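Local coordinates for periplasmic binding protein/LacI transcriptional regulator (Shewanella sp. ANA-3, PDB 5OCP) that probably serves an ABC transporter as its periplasmic binding component, holding L-arabinofuranose, as either anomer, in a cleft between two lobes, at residues F5-S10 / S17-V22; N44-V49 / K71-E76; W117-T122 / A152-A157; T138-R143 / W192-E197; A231-D236 / E279-E284. All blocks are in the same frame, centred on the assembly; numbering follows the deposited sequence.

Contacts 1 and 2 come first along the chain and lie round the parallel sheet that holds strand 2-7. Their centres are about 17 Å apart, and Ser6 probably hydrogen-bonds to Gln45 between them. Contacts 3, 4 and 5 follow and lie in the lobe built round the mixed sheet. Contacts 3 and 4 alternate along the chain, with centres about 18 Å apart, and share the region of helix 138-151. Contact 5 lies about 21 Å from contact 4, centre to centre. Contact 4 includes three sugar-pocket residues. The other four are internal joints of the two lobes, and contacts 2 and 3 are about 42 Å apart, centre to centre, on opposite sides of the chain's centre.

Contact 1. Residues F5-S10 / S17-V22; sequences FSQVGS and SFSEAV
Gln7 NE2 donates a hydrogen bond to Ser19 OG, with 2.8 Å between the two atoms. The N-H points at the oxygen fairly straight, at 157°. Ser19 OG lies close to the amide plane of Gln7. The Gln7 chain reaches the helix because CG is anti to the backbone N and the chain then bends at chi2 (64°). The other end of the amide is also held: Val8 N donates in the carbonyl plane to Gln7 OE1, on a lone pair, and Arg15 NH1 is a further partner of this oxygen. Ser19 OG is also joined through a water, 2.7 Å away, which donates to Gly9 O. These bonds fix the rotation of the buried amide.

This is the first strand-helix step of the beta-alpha-beta unit made by strand 2-7, helix 13-29 and strand 32-37. The strand and helix segments run nearly antiparallel.

The apolar group lies beside this polar one. Phe5 turns its edge toward the face of Phe18 in a T-shaped stack, with centroids 5.8 Å apart and planes at 64°. Val22 meets the same Phe5 ring with both methyls: CG2 lies 3.8 Å from Phe5 CE2, and CG1 lies 3.9 Å from Phe5 CD2. The Gln7 amide also approaches Phe18, with NE2 3.4 Å from Phe18 CD2. Phe18 further meets the ring of Trp14, a residue of the sugar pocket.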
# COMPACT_ATOMS: atom_id res chain seq x y z
N PHE A 5 6.49 -5.84 15.94
CA PHE A 5 5.81 -5.32 14.75
C PHE A 5 4.78 -6.31 14.28
O PHE A 5 5.12 -7.44 13.86
CB PHE A 5 6.82 -5.05 13.64
CG PHE A 5 6.21 -4.62 12.34
CD1 PHE A 5 5.04 -3.92 12.28
CD2 PHE A 5 6.78 -5.00 11.18
CE1 PHE A 5 4.54 -3.50 11.06
CE2 PHE A 5 6.30 -4.59 9.97
CZ PHE A 5 5.19 -3.82 9.91
N SER A 6 3.49 -5.91 14.28
CA SER A 6 2.41 -6.71 13.75
C SER A 6 2.12 -6.33 12.32
O SER A 6 1.56 -5.22 12.05
CB SER A 6 1.16 -6.60 14.60
OG SER A 6 0.05 -7.25 13.90
N GLN A 7 2.53 -7.17 11.35
CA GLN A 7 2.31 -6.96 9.93
C GLN A 7 1.06 -7.64 9.46
O GLN A 7 0.67 -8.73 10.00
CB GLN A 7 3.55 -7.46 9.18
CG GLN A 7 3.59 -7.36 7.67
CD GLN A 7 3.55 -5.94 7.20
OE1 GLN A 7 2.54 -5.24 7.32
NE2 GLN A 7 4.64 -5.52 6.57
N VAL A 8 0.46 -7.05 8.45
CA VAL A 8 -0.79 -7.55 7.86
C VAL A 8 -0.68 -9.00 7.34
O VAL A 8 -1.60 -9.84 7.57
CB VAL A 8 -1.21 -6.61 6.71
CG1 VAL A 8 -2.33 -7.19 5.91
CG2 VAL A 8 -1.54 -5.18 7.26
N GLY A 9 0.33 -9.22 6.52
CA GLY A 9 0.43 -10.43 5.71
C GLY A 9 1.45 -10.26 4.60
O GLY A 9 2.42 -9.54 4.76
N SER A 10 1.17 -10.89 3.47
CA SER A 10 2.08 -10.94 2.32
C SER A 10 1.31 -10.89 1.02
O SER A 10 1.68 -11.52 0.03
CB SER A 10 3.00 -12.16 2.45
OG SER A 10 2.19 -13.29 2.48
N SER A 17 8.04 -6.35 0.55
CA SER A 17 9.12 -5.36 0.55
C SER A 17 9.14 -4.46 1.79
O SER A 17 10.23 -4.12 2.36
CB SER A 17 9.13 -4.51 -0.75
OG SER A 17 8.17 -3.43 -0.71
N PHE A 18 7.95 -4.13 2.28
CA PHE A 18 7.75 -3.36 3.53
C PHE A 18 8.25 -4.17 4.68
O PHE A 18 9.03 -3.63 5.53
CB PHE A 18 6.30 -3.01 3.71
CG PHE A 18 5.93 -2.23 4.92
CD1 PHE A 18 6.77 -1.39 5.56
CD2 PHE A 18 4.59 -2.36 5.39
CE1 PHE A 18 6.34 -0.69 6.65
CE2 PHE A 18 4.13 -1.67 6.50
CZ PHE A 18 5.04 -0.83 7.13
N SER A 19 7.87 -5.41 4.74
CA SER A 19 8.39 -6.26 5.85
C SER A 19 9.95 -6.32 5.84
O SER A 19 10.60 -6.12 6.83
CB SER A 19 7.83 -7.65 5.80
OG SER A 19 6.44 -7.57 5.90
N GLU A 20 10.52 -6.54 4.67
CA GLU A 20 11.98 -6.56 4.55
C GLU A 20 12.65 -5.25 4.90
O GLU A 20 13.72 -5.22 5.58
CB GLU A 20 12.41 -7.02 3.11
CG GLU A 20 12.13 -8.48 2.87
CD GLU A 20 12.85 -9.44 3.90
OE1 GLU A 20 14.02 -9.21 4.35
OE2 GLU A 20 12.23 -10.47 4.28
N ALA A 21 12.03 -4.15 4.53
CA ALA A 21 12.49 -2.81 4.92
C ALA A 21 12.47 -2.53 6.41
O ALA A 21 13.45 -2.04 6.96
CB ALA A 21 11.70 -1.73 4.25
N VAL A 22 11.40 -2.94 7.09
CA VAL A 22 11.34 -2.76 8.53
C VAL A 22 12.45 -3.58 9.23
O VAL A 22 13.08 -3.06 10.18
CB VAL A 22 9.96 -3.09 9.13
CG1 VAL A 22 10.02 -2.85 10.61
CG2 VAL A 22 8.87 -2.13 8.61
O HOH W 1 5.16 -9.56 4.58

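Contact 2. Residues N44-V49 / K71-E76; sequences NQIKAV and KPVLKE
Gln45 NE2, on the helix whose Ile46 and Val49 touch Val73, is hydrogen-bonded to Ala63 O and probably also to Ser6 OG. Gln45 OE1 pairs with Val65 N, so both ends of this buried amide are satisfied. The contact itself has no hydrogen bond and is made by three branched apolar side chains. Val73 comes between the other two. Its CG2 methyl lies 3.6 Å from Val49 CG1 and 4.0 Å from Val49 CB. Ile46 CG2 lies 4.1 Å from both CB and CG2 of Val73. With chi1 of Val73 at 78°, CG1 sits in the crowded position between backbone N and carbonyl carbon, while CG2 is directed at Val49. Ile46 and Val49 are one helical turn apart, so they present neighbouring methyls to a single valine. The CA atoms of Ile46 and Val73 are 6.7 Å apart. Beside this apolar patch, a salt bridge from Glu76 to Arg50 also ties the two helices. Helix 42-54 leads to strand 59-62 and helix 71-79 to strand 84-87, which are adjacent in the parallel sheet, and the two helices pack side by side against it.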
# COMPACT_ATOMS: atom_id res chain seq x y z
N ASN A 44 -5.34 -12.45 14.03
CA ASN A 44 -3.91 -12.80 14.27
C ASN A 44 -3.05 -11.60 14.68
O ASN A 44 -2.11 -11.73 15.48
CB ASN A 44 -3.35 -13.50 13.08
CG ASN A 44 -3.99 -14.86 12.82
OD1 ASN A 44 -4.46 -15.51 13.78
ND2 ASN A 44 -3.89 -15.36 11.58
N GLN A 45 -3.40 -10.41 14.15
CA GLN A 45 -2.72 -9.24 14.64
C GLN A 45 -2.97 -8.99 16.08
O GLN A 45 -2.05 -8.68 16.84
CB GLN A 45 -3.08 -7.97 13.84
CG GLN A 45 -2.80 -8.07 12.37
CD GLN A 45 -2.78 -6.75 11.62
OE1 GLN A 45 -3.78 -6.37 11.05
NE2 GLN A 45 -1.64 -6.08 11.65
N ILE A 46 -4.23 -9.11 16.48
CA ILE A 46 -4.55 -8.88 17.88
C ILE A 46 -3.84 -9.87 18.83
O ILE A 46 -3.29 -9.52 19.88
CB ILE A 46 -6.09 -8.87 18.08
CG1 ILE A 46 -6.68 -7.65 17.34
CG2 ILE A 46 -6.39 -8.72 19.59
CD1 ILE A 46 -8.18 -7.74 17.22
N LYS A 47 -3.77 -11.12 18.39
CA LYS A 47 -3.00 -12.09 19.11
C LYS A 47 -1.52 -11.78 19.26
O LYS A 47 -0.94 -11.92 20.33
CB LYS A 47 -3.22 -13.47 18.50
CG LYS A 47 -4.62 -14.01 18.75
CD LYS A 47 -4.71 -15.47 18.31
CE LYS A 47 -6.04 -16.08 18.86
NZ LYS A 47 -7.16 -15.64 17.99
N ALA A 48 -0.88 -11.37 18.16
CA ALA A 48 0.51 -10.95 18.18
C ALA A 48 0.74 -9.80 19.15
O ALA A 48 1.64 -9.83 19.94
CB ALA A 48 0.96 -10.53 16.79
N VAL A 49 -0.12 -8.79 19.07
CA VAL A 49 -0.02 -7.64 19.95
C VAL A 49 -0.16 -8.04 21.43
O VAL A 49 0.65 -7.58 22.28
CB VAL A 49 -1.00 -6.53 19.58
CG1 VAL A 49 -0.92 -5.43 20.56
CG2 VAL A 49 -0.72 -5.99 18.20
N LYS A 71 -9.74 -0.97 19.57
CA LYS A 71 -9.73 -0.29 20.86
C LYS A 71 -9.38 -1.13 22.09
O LYS A 71 -8.52 -0.75 22.94
CB LYS A 71 -11.10 0.42 21.09
CG LYS A 71 -11.14 1.24 22.38
CD LYS A 71 -12.20 2.35 22.41
CE LYS A 71 -13.60 1.82 22.11
NZ LYS A 71 -14.68 2.57 22.84
N PRO A 72 -9.95 -2.33 22.17
CA PRO A 72 -9.61 -3.17 23.36
C PRO A 72 -8.13 -3.45 23.48
O PRO A 72 -7.56 -3.24 24.57
CB PRO A 72 -10.42 -4.43 23.14
CG PRO A 72 -11.53 -4.03 22.26
CD PRO A 72 -10.97 -2.94 21.34
N VAL A 73 -7.48 -3.90 22.37
CA VAL A 73 -6.05 -4.20 22.46
C VAL A 73 -5.21 -2.96 22.69
O VAL A 73 -4.23 -3.02 23.42
CB VAL A 73 -5.55 -5.13 21.31
CG1 VAL A 73 -5.35 -4.38 19.96
CG2 VAL A 73 -4.33 -5.88 21.75
N LEU A 74 -5.58 -1.80 22.13
CA LEU A 74 -4.86 -0.60 22.37
C LEU A 74 -4.96 -0.18 23.82
O LEU A 74 -4.00 0.27 24.40
CB LEU A 74 -5.33 0.56 21.46
CG LEU A 74 -4.90 0.27 20.02
CD1 LEU A 74 -5.52 1.26 19.05
CD2 LEU A 74 -3.40 0.24 19.86
N LYS A 75 -6.12 -0.39 24.40
CA LYS A 75 -6.28 -0.06 25.86
C LYS A 75 -5.41 -0.94 26.76
O LYS A 75 -4.75 -0.46 27.66
CB LYS A 75 -7.75 -0.14 26.24
CG LYS A 75 -8.54 1.09 25.88
CD LYS A 75 -10.03 0.84 25.91
CE LYS A 75 -10.51 0.47 27.30
NZ LYS A 75 -11.99 0.71 27.43
N GLU A 76 -5.28 -2.19 26.36
CA GLU A 76 -4.35 -3.11 27.01
C GLU A 76 -2.92 -2.65 26.94
O GLU A 76 -2.17 -2.72 27.93
CB GLU A 76 -4.49 -4.52 26.41
CG GLU A 76 -5.78 -5.25 26.81
CD GLU A 76 -6.05 -6.51 26.01
OE1 GLU A 76 -5.11 -7.14 25.53
OE2 GLU A 76 -7.25 -6.89 25.86

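Contact 3. Residues W117-T122 / A152-A157; sequences WLMDKT and ANYPNA
Met119 lies over one face of the Tyr154 ring. Their chains run in opposite senses, so the methionine extends from the phenol side of the ring back toward Tyr154 CB. Met119 CB is above the centre of the ring, 3.8 Å from the centroid and 13° off the ring normal, a CH-pi contact. Further along this side chain Met119 CG comes within 3.6 Å of Tyr154 CD2. The sulfur lies over the same face, nearer the CG side, with SD 3.6 Å from Tyr154 CG and 29° off the normal measured from the centroid. Bends at chi2 (-68°) and chi3 keep the methionine chain curled along the ring. They also bring SD to 3.6 Å from Ala157 CB. The phenol end is held separately. Tyr154 OH hydrogen-bonds to Gln116 NE2, and a water 2.8 Å from this OH donates to Asp120 OD1, which also pairs with Gln116. Tyr154 and Ala157 are the ends of a type I beta turn, closed by Ala157 N to Tyr154 O, which leads into edge strand 157-164 of the mixed sheet. The pairing of sulfur and ring face is a Met-aromatic contact, joining the end of helix 107-121 to that turn.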
# COMPACT_ATOMS: atom_id res chain seq x y z
N TRP A 117 -3.08 12.67 -13.38
CA TRP A 117 -2.21 12.25 -14.44
C TRP A 117 -3.03 11.62 -15.59
O TRP A 117 -2.83 11.93 -16.77
CB TRP A 117 -1.13 11.25 -13.96
CG TRP A 117 -0.21 10.87 -15.09
CD1 TRP A 117 0.96 11.53 -15.48
CD2 TRP A 117 -0.36 9.78 -16.02
NE1 TRP A 117 1.48 10.91 -16.62
CE2 TRP A 117 0.66 9.89 -16.99
CE3 TRP A 117 -1.32 8.80 -16.19
CZ2 TRP A 117 0.80 8.98 -18.02
CZ3 TRP A 117 -1.21 7.91 -17.27
CH2 TRP A 117 -0.16 8.02 -18.16
N LEU A 118 -3.95 10.73 -15.20
CA LEU A 118 -4.80 10.08 -16.19
C LEU A 118 -5.70 11.09 -16.94
O LEU A 118 -5.87 10.97 -18.17
CB LEU A 118 -5.66 9.01 -15.52
CG LEU A 118 -6.52 8.20 -16.48
CD1 LEU A 118 -5.70 7.37 -17.46
CD2 LEU A 118 -7.49 7.34 -15.66
N MET A 119 -6.25 12.06 -16.23
CA MET A 119 -7.04 13.09 -16.92
C MET A 119 -6.21 13.88 -17.89
O MET A 119 -6.69 14.24 -18.97
CB MET A 119 -7.78 14.01 -15.95
CG MET A 119 -8.72 13.28 -14.97
SD MET A 119 -10.12 12.60 -15.88
CE MET A 119 -9.59 10.89 -16.14
N ASP A 120 -4.97 14.18 -17.53
CA ASP A 120 -4.08 14.94 -18.41
C ASP A 120 -3.75 14.12 -19.65
O ASP A 120 -3.82 14.62 -20.77
CB ASP A 120 -2.80 15.34 -17.69
CG ASP A 120 -3.00 16.31 -16.58
OD1 ASP A 120 -4.07 16.95 -16.44
OD2 ASP A 120 -2.02 16.40 -15.75
N LYS A 121 -3.52 12.82 -19.47
CA LYS A 121 -3.10 11.89 -20.49
C LYS A 121 -4.21 11.73 -21.52
O LYS A 121 -3.92 11.59 -22.71
CB LYS A 121 -2.82 10.52 -19.87
CG LYS A 121 -2.41 9.42 -20.83
CD LYS A 121 -1.13 9.63 -21.58
CE LYS A 121 -0.75 8.38 -22.38
NZ LYS A 121 0.57 8.65 -22.99
N THR A 122 -5.46 11.70 -21.05
CA THR A 122 -6.61 11.37 -21.88
C THR A 122 -7.42 12.60 -22.22
O THR A 122 -8.52 12.46 -22.78
CB THR A 122 -7.50 10.35 -21.13
OG1 THR A 122 -8.01 10.96 -19.94
CG2 THR A 122 -6.73 9.17 -20.78
N ALA A 152 -14.37 13.74 -10.71
CA ALA A 152 -15.68 14.48 -10.61
C ALA A 152 -15.66 15.82 -11.36
O ALA A 152 -16.72 16.26 -11.78
CB ALA A 152 -16.07 14.70 -9.17
N ASN A 153 -14.48 16.41 -11.57
CA ASN A 153 -14.29 17.67 -12.34
C ASN A 153 -14.34 17.52 -13.85
O ASN A 153 -14.23 18.51 -14.57
CB ASN A 153 -12.92 18.28 -12.02
CG ASN A 153 -12.71 18.50 -10.55
OD1 ASN A 153 -11.64 18.17 -9.99
ND2 ASN A 153 -13.70 19.04 -9.92
N TYR A 154 -14.38 16.28 -14.35
CA TYR A 154 -14.23 15.99 -15.75
C TYR A 154 -15.47 15.27 -16.23
O TYR A 154 -15.62 14.11 -15.99
CB TYR A 154 -12.99 15.10 -15.96
CG TYR A 154 -11.71 15.86 -15.74
CD1 TYR A 154 -11.11 16.58 -16.78
CD2 TYR A 154 -11.13 15.92 -14.45
CE1 TYR A 154 -9.94 17.30 -16.57
CE2 TYR A 154 -10.00 16.68 -14.21
CZ TYR A 154 -9.40 17.34 -15.27
OH TYR A 154 -8.26 18.09 -15.05
N PRO A 155 -16.42 15.98 -16.90
CA PRO A 155 -17.68 15.31 -17.28
C PRO A 155 -17.58 14.07 -18.19
O PRO A 155 -18.45 13.21 -18.20
CB PRO A 155 -18.46 16.45 -18.03
CG PRO A 155 -17.45 17.47 -18.36
CD PRO A 155 -16.39 17.40 -17.28
N ASN A 156 -16.51 13.94 -18.96
CA ASN A 156 -16.32 12.84 -19.90
C ASN A 156 -15.41 11.67 -19.38
O ASN A 156 -14.98 10.77 -20.15
CB ASN A 156 -15.79 13.39 -21.18
CG ASN A 156 -16.82 14.29 -21.86
OD1 ASN A 156 -17.96 13.93 -22.01
ND2 ASN A 156 -16.37 15.39 -22.37
N ALA A 157 -15.15 11.72 -18.09
CA ALA A 157 -14.49 10.67 -17.41
C ALA A 157 -15.47 10.00 -16.46
O ALA A 157 -16.22 10.63 -15.78
CB ALA A 157 -13.35 11.25 -16.62
O HOH W 2 -6.42 17.94 -17.17

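Contact 4. Residues T138-R143 / W192-E197; sequences TAAIDR and WSHNDE. With FUB (beta-L-arabinofuranose), chain J; AHR (alpha-L-arabinofuranose), chain I.
Trp192 brings the edge of its ring, at CZ2, to 3.7 Å from Arg143 O, and the same carbon lies 3.9 Å from Arg143 CB. One face of the indole is covered toward its rim by His194 CD2, and the ring also stacks with Phe147. Ser193 follows, and its OG donates to Asn195 O over 2.7 Å. His194 points its ring at helix 138-151: ND1 lies 3.7 Å from Ala140 CB, which is in the plane of the ring at its edge. Its NE2 pairs with Glu130. His194 O receives a weak, bent bond from Arg143 NH1, at 119°. This is the turn between strand 190-193 and helix 196-208 in the second lobe; Asn195 in it and Arg143 reach the sugar. The extended Arg143 side chain gives NH1 and NH2 to one sugar hydroxyl, O3, at 2.8 and 3.0 Å, in both anomers of arabinofuranose. Its NE is salt-bridged to Glu110, which helps fix the guanidinium. Asn195 is an N-cap: OD1 takes the N-H of Met198, while ND2 donates almost straight (177°) to sugar O2 over 3.0 Å. Glu197 OE1 hydrogen-bonds to Gly13 N of the first lobe, across the cleft.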
# COMPACT_ATOMS: atom_id res chain seq x y z
N THR A 138 -7.63 1.15 4.74
CA THR A 138 -7.50 2.60 4.55
C THR A 138 -7.00 2.93 3.15
O THR A 138 -7.41 3.91 2.56
CB THR A 138 -6.55 3.19 5.60
OG1 THR A 138 -6.96 2.74 6.90
CG2 THR A 138 -6.51 4.66 5.52
N ALA A 139 -6.03 2.15 2.68
CA ALA A 139 -5.41 2.40 1.38
C ALA A 139 -6.44 2.37 0.22
O ALA A 139 -6.39 3.22 -0.68
CB ALA A 139 -4.28 1.47 1.12
N ALA A 140 -7.39 1.44 0.28
CA ALA A 140 -8.43 1.34 -0.75
C ALA A 140 -9.47 2.47 -0.63
O ALA A 140 -9.80 3.13 -1.58
CB ALA A 140 -9.13 -0.01 -0.67
N ILE A 141 -9.96 2.66 0.57
CA ILE A 141 -10.98 3.69 0.79
C ILE A 141 -10.47 5.06 0.35
O ILE A 141 -11.13 5.84 -0.36
CB ILE A 141 -11.31 3.68 2.29
CG1 ILE A 141 -12.00 2.37 2.71
CG2 ILE A 141 -12.17 4.86 2.65
CD1 ILE A 141 -11.92 2.16 4.21
N ASP A 142 -9.29 5.44 0.86
CA ASP A 142 -8.77 6.76 0.63
C ASP A 142 -8.22 6.98 -0.80
O ASP A 142 -8.33 8.09 -1.32
CB ASP A 142 -7.68 7.07 1.62
CG ASP A 142 -8.22 7.34 3.05
OD1 ASP A 142 -9.44 7.15 3.27
OD2 ASP A 142 -7.38 7.64 3.92
N ARG A 143 -7.68 5.94 -1.43
CA ARG A 143 -7.21 6.12 -2.81
C ARG A 143 -8.44 6.34 -3.69
O ARG A 143 -8.42 7.12 -4.55
CB ARG A 143 -6.43 4.92 -3.33
CG ARG A 143 -4.99 4.89 -2.84
CD ARG A 143 -4.21 3.63 -3.15
NE ARG A 143 -2.93 3.68 -2.45
CZ ARG A 143 -2.25 2.61 -2.10
NH1 ARG A 143 -2.66 1.43 -2.44
NH2 ARG A 143 -1.12 2.75 -1.47
N TRP A 192 -7.72 1.64 -13.53
CA TRP A 192 -7.25 2.27 -12.28
C TRP A 192 -7.22 1.15 -11.28
O TRP A 192 -8.26 0.63 -10.82
CB TRP A 192 -8.24 3.38 -11.94
CG TRP A 192 -8.33 3.85 -10.50
CD1 TRP A 192 -9.46 4.20 -9.87
CD2 TRP A 192 -7.26 4.09 -9.54
NE1 TRP A 192 -9.21 4.59 -8.59
CE2 TRP A 192 -7.86 4.56 -8.36
CE3 TRP A 192 -5.86 3.97 -9.56
CZ2 TRP A 192 -7.13 4.87 -7.21
CZ3 TRP A 192 -5.12 4.29 -8.42
CH2 TRP A 192 -5.78 4.76 -7.26
N SER A 193 -5.99 0.77 -10.89
CA SER A 193 -5.80 -0.26 -9.95
C SER A 193 -5.26 0.27 -8.62
O SER A 193 -4.27 1.02 -8.62
CB SER A 193 -4.81 -1.28 -10.49
OG SER A 193 -4.59 -2.27 -9.52
N HIS A 194 -5.89 -0.12 -7.50
CA HIS A 194 -5.41 0.42 -6.24
C HIS A 194 -4.00 -0.05 -5.88
O HIS A 194 -3.39 0.59 -5.03
CB HIS A 194 -6.39 0.12 -5.11
CG HIS A 194 -7.71 0.82 -5.23
ND1 HIS A 194 -8.64 0.75 -4.22
CD2 HIS A 194 -8.28 1.53 -6.22
CE1 HIS A 194 -9.73 1.43 -4.58
NE2 HIS A 194 -9.49 2.01 -5.74
N ASN A 195 -3.45 -1.10 -6.49
CA ASN A 195 -2.08 -1.43 -6.31
C ASN A 195 -1.46 -2.07 -7.53
O ASN A 195 -2.15 -2.55 -8.44
CB ASN A 195 -1.77 -2.25 -5.05
CG ASN A 195 -2.10 -3.72 -5.17
OD1 ASN A 195 -2.87 -4.16 -6.06
ND2 ASN A 195 -1.54 -4.52 -4.23
N ASP A 196 -0.14 -2.01 -7.56
CA ASP A 196 0.57 -2.53 -8.74
C ASP A 196 0.35 -4.03 -8.91
O ASP A 196 0.31 -4.49 -10.07
CB ASP A 196 2.09 -2.27 -8.64
CG ASP A 196 2.51 -0.80 -8.75
OD1 ASP A 196 1.69 0.09 -9.12
OD2 ASP A 196 3.69 -0.54 -8.47
N GLU A 197 0.20 -4.78 -7.82
CA GLU A 197 -0.01 -6.23 -7.87
C GLU A 197 -1.24 -6.59 -8.72
O GLU A 197 -1.13 -7.40 -9.64
CB GLU A 197 -0.11 -6.76 -6.45
CG GLU A 197 0.08 -8.24 -6.31
CD GLU A 197 1.52 -8.73 -6.45
OE1 GLU A 197 2.54 -8.07 -6.09
OE2 GLU A 197 1.61 -9.91 -6.85
O5 FUB J . -1.46 -0.38 2.67
C5 FUB J . -0.66 -0.33 1.52
C4 FUB J . -1.23 -1.23 0.44
O4 FUB J . -1.45 -2.54 0.90
C3 FUB J . -0.31 -1.31 -0.79
O3 FUB J . -0.57 -0.21 -1.60
C2 FUB J . -0.74 -2.65 -1.37
O2 FUB J . 0.22 -3.26 -2.19
C1 FUB J . -1.19 -3.47 -0.16
O1 FUB J . -0.13 -4.20 0.23
O5 AHR I . -1.46 -0.38 2.67
C5 AHR I . -0.66 -0.33 1.53
C4 AHR I . -1.23 -1.22 0.44
O4 AHR I . -1.43 -2.53 0.91
C3 AHR I . -0.31 -1.29 -0.79
O3 AHR I . -0.58 -0.20 -1.61
C2 AHR I . -0.69 -2.66 -1.32
O2 AHR I . 0.23 -3.26 -2.18
C1 AHR I . -0.77 -3.42 -0.01
O1 AHR I . -1.52 -4.51 -0.18

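Contact 5. Residues A231-D236 / E279-E284; sequences AMADGD and ETAAAE
Ala281 fits against Met232 and Ala233 at the tight part of this helix-helix contact. Its CB lies 3.5 Å from Met232 CB and 3.5 Å from Ala233 N, so the methyl rests on the backbone of the other helix. The CA atoms of Ala233 and Ala281 are only 4.8 Å apart. Met232 points its CB at the partner helix, and its thioether continues toward Phe276 and Val237, so the buried side of the contact merges with strand 275-277.

The outer side is looser. Ala233 CB stays 4.1 Å from Ala281 CB and 4.3 Å from Ala282 N, and Ala233 and Ala282 are exposed. A bound glycerol, probably from the crystallisation liquor, lies near Ala233 and takes part in a hydrogen bond with Asp234. Just beyond, helix 226-234 ends in a Schellman motif: Gly235 has positive phi (91°), Gly235 N bonds to Met232 O, and Asp236 N bonds to Ala231 O at 2.9 Å.

No hydrogen bond crosses between the segments. The joint of helix 226-234 with helix 278-296 therefore rests here on apolar contacts of two alanine methyls and the CB of Met232; the small alanines are consistent with the close backbone approach.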
# COMPACT_ATOMS: atom_id res chain seq x y z
N ALA A 231 7.59 -3.44 -16.15
CA ALA A 231 6.44 -3.34 -17.02
C ALA A 231 6.27 -2.00 -17.73
O ALA A 231 5.84 -1.93 -18.91
CB ALA A 231 5.18 -3.71 -16.20
N MET A 232 6.55 -0.88 -17.06
CA MET A 232 6.52 0.43 -17.65
C MET A 232 7.66 0.55 -18.71
O MET A 232 7.38 1.04 -19.78
CB MET A 232 6.72 1.56 -16.63
CG MET A 232 5.50 1.85 -15.86
SD MET A 232 5.42 3.43 -14.96
CE MET A 232 6.74 3.31 -13.84
N ALA A 233 8.83 0.03 -18.39
CA ALA A 233 10.03 0.04 -19.27
C ALA A 233 9.71 -0.77 -20.53
O ALA A 233 10.17 -0.42 -21.63
CB ALA A 233 11.24 -0.55 -18.53
N ASP A 234 8.91 -1.80 -20.36
CA ASP A 234 8.45 -2.65 -21.48
C ASP A 234 7.26 -2.17 -22.24
O ASP A 234 6.96 -2.74 -23.32
CB ASP A 234 8.28 -4.10 -21.01
CG ASP A 234 9.61 -4.70 -20.55
OD1 ASP A 234 10.70 -4.09 -20.83
OD2 ASP A 234 9.57 -5.76 -19.85
N GLY A 235 6.57 -1.14 -21.78
CA GLY A 235 5.41 -0.60 -22.46
C GLY A 235 4.02 -1.18 -22.08
O GLY A 235 3.03 -0.73 -22.63
N ASP A 236 3.95 -2.06 -21.10
CA ASP A 236 2.70 -2.78 -20.73
C ASP A 236 1.81 -2.07 -19.72
O ASP A 236 0.61 -2.39 -19.58
CB ASP A 236 3.04 -4.16 -20.19
CG ASP A 236 3.50 -5.17 -21.30
OD1 ASP A 236 3.15 -4.91 -22.48
OD2 ASP A 236 4.10 -6.18 -20.93
N GLU A 279 8.09 7.44 -19.21
CA GLU A 279 9.11 8.49 -19.59
C GLU A 279 10.42 8.27 -18.88
O GLU A 279 11.50 8.37 -19.51
CB GLU A 279 8.59 9.90 -19.36
CG GLU A 279 7.29 10.12 -20.17
CD GLU A 279 6.98 11.57 -20.51
OE1 GLU A 279 5.97 11.77 -21.27
OE2 GLU A 279 7.74 12.44 -20.03
N THR A 280 10.40 7.85 -17.62
CA THR A 280 11.62 7.60 -16.93
C THR A 280 11.79 6.19 -16.55
O THR A 280 12.75 5.84 -15.84
CB THR A 280 11.79 8.48 -15.68
OG1 THR A 280 10.71 8.18 -14.80
CG2 THR A 280 11.88 9.94 -16.02
N ALA A 281 10.97 5.29 -17.09
CA ALA A 281 11.04 3.91 -16.61
C ALA A 281 12.35 3.16 -16.87
O ALA A 281 12.76 2.35 -16.03
CB ALA A 281 9.87 3.09 -17.11
N ALA A 282 12.96 3.33 -18.07
CA ALA A 282 14.22 2.67 -18.33
C ALA A 282 15.29 3.09 -17.31
O ALA A 282 15.97 2.22 -16.72
CB ALA A 282 14.65 2.87 -19.78
N ALA A 283 15.39 4.39 -17.05
CA ALA A 283 16.36 4.95 -16.13
C ALA A 283 16.08 4.52 -14.68
O ALA A 283 16.94 4.13 -13.93
CB ALA A 283 16.35 6.46 -16.26
N GLU A 284 14.80 4.51 -14.33
CA GLU A 284 14.42 4.20 -12.95
C GLU A 284 14.52 2.72 -12.66
O GLU A 284 14.95 2.35 -11.57
CB GLU A 284 13.04 4.71 -12.62
CG GLU A 284 12.87 6.22 -12.44
CD GLU A 284 13.49 6.77 -11.20
OE1 GLU A 284 13.49 6.04 -10.17
OE2 GLU A 284 13.98 7.93 -11.30